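Local coordinates for protein subclass B1 metallo-beta-lactamase (Myroides odoratimimus, PDB 6T5L) that probably hydrolyses the beta-lactam ring of antibiotics, carbapenems among them, with zinc ions bound in its active site, at residues A[67-70]-A[71-75]. Residues are numbered along the deposited sequence; the frame is centred on the assembly and turned at random.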
# COMPACT_ATOMS: atom_id res chain seq x y z
N THR A 67 3.25 -2.10 -5.21
CA THR A 67 4.53 -1.93 -5.88
C THR A 67 5.00 -0.49 -5.75
O THR A 67 4.18 0.43 -5.71
CB THR A 67 4.48 -2.36 -7.35
OG1 THR A 67 3.82 -1.37 -8.16
CG2 THR A 67 3.79 -3.73 -7.47
N PRO A 68 6.31 -0.26 -5.64
CA PRO A 68 6.88 1.04 -6.04
C PRO A 68 6.47 1.38 -7.47
O PRO A 68 5.93 0.55 -8.20
CB PRO A 68 8.40 0.85 -5.92
CG PRO A 68 8.61 -0.42 -5.07
CD PRO A 68 7.34 -1.27 -5.30
N THR A 69 6.76 2.63 -7.87
CA THR A 69 6.04 3.25 -8.97
C THR A 69 6.45 2.70 -10.34
O THR A 69 5.69 2.86 -11.31
CB THR A 69 6.25 4.78 -8.97
OG1 THR A 69 7.64 5.08 -8.81
CG2 THR A 69 5.47 5.44 -7.83
N ASP A 70 7.62 2.07 -10.46
CA ASP A 70 7.99 1.53 -11.76
C ASP A 70 8.87 0.30 -11.60
O ASP A 70 9.22 -0.12 -10.48
CB ASP A 70 8.68 2.60 -12.60
CG ASP A 70 9.94 3.10 -11.97
OD1 ASP A 70 10.43 2.43 -11.04
OD2 ASP A 70 10.44 4.17 -12.36
N ASP A 71 9.26 -0.26 -12.76
CA ASP A 71 10.01 -1.52 -12.76
C ASP A 71 11.37 -1.33 -12.07
O ASP A 71 11.75 -2.16 -11.25
CB ASP A 71 10.21 -2.09 -14.19
CG ASP A 71 8.98 -2.88 -14.69
OD1 ASP A 71 8.04 -3.12 -13.92
OD2 ASP A 71 8.98 -3.32 -15.86
N LYS A 72 12.09 -0.24 -12.33
CA LYS A 72 13.45 -0.19 -11.77
C LYS A 72 13.43 0.06 -10.26
O LYS A 72 14.31 -0.47 -9.56
CB LYS A 72 14.32 0.86 -12.47
CG LYS A 72 14.04 2.31 -12.14
CD LYS A 72 14.94 3.23 -13.02
CE LYS A 72 14.20 4.47 -13.51
NZ LYS A 72 14.09 5.47 -12.46
N SER A 73 12.44 0.81 -9.74
CA SER A 73 12.29 1.00 -8.30
C SER A 73 11.92 -0.31 -7.62
O SER A 73 12.44 -0.65 -6.53
CB SER A 73 11.22 2.06 -8.01
OG SER A 73 11.63 3.36 -8.45
N SER A 74 10.98 -1.04 -8.26
CA SER A 74 10.54 -2.34 -7.77
C SER A 74 11.70 -3.33 -7.72
O SER A 74 11.84 -4.08 -6.74
CB SER A 74 9.42 -2.86 -8.68
OG SER A 74 8.23 -2.09 -8.57
N LEU A 75 12.55 -3.37 -8.76
CA LEU A 75 13.73 -4.24 -8.70
C LEU A 75 14.69 -3.84 -7.57
O LEU A 75 15.29 -4.71 -6.91
CB LEU A 75 14.47 -4.21 -10.05
CG LEU A 75 15.74 -5.03 -10.23
CD1 LEU A 75 15.51 -6.56 -10.01
CD2 LEU A 75 16.47 -4.83 -11.68
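Asp70 caps the first turn of helix 71-83 with its carboxylate: OD1 accepts from Ser73 N at 2.9 Å, the amide coming in nearly in line with the oxygen's own bond to CG, with an N-H...O angle of 161°. The aspartate reaches this amide because its CG sits between the backbone N and the carbonyl carbon (chi1 61°), which folds the side chain over the open end of the helix. The N-H groups there would probably favour its negative charge. Ser73 OG also lies 3.0 Å from Asp70 OD1, and Asn24 O is another partner of this hydroxyl.

The backbone carbonyl of Asp70 is gripped twice, both times by Ser74. Ser74 N gives the first helical bond, 3.0 Å to Asp70 O, while Ser74 OG donates to the same oxygen at 2.9 Å from above the carbonyl plane. Holding OG beside its own backbone N (chi1 -68°) turns the serine hydroxyl back toward that carbonyl.

Lys72 NZ stands 3.9 Å from Asp70 OD2, a long salt bridge, and is hydrogen-bonded to Asn24 OD1.

Van der Waals packing comes from the Pro68 ring, whose CB meets Ser73 CB at 3.7 Å and whose CD lies against the Ser74 hydroxyl, 3.5 Å from OG. Strand 34-41 packs against this proline through His37 and Ser39, and Phe108 of helix 105-110 touches Thr67 and Ser74.

Asp70 is thus the N-cap residue of helix 71-83, and the other contacts secure the turn into it from the loop after strand 61-65 in the metallo-beta-lactamase fold.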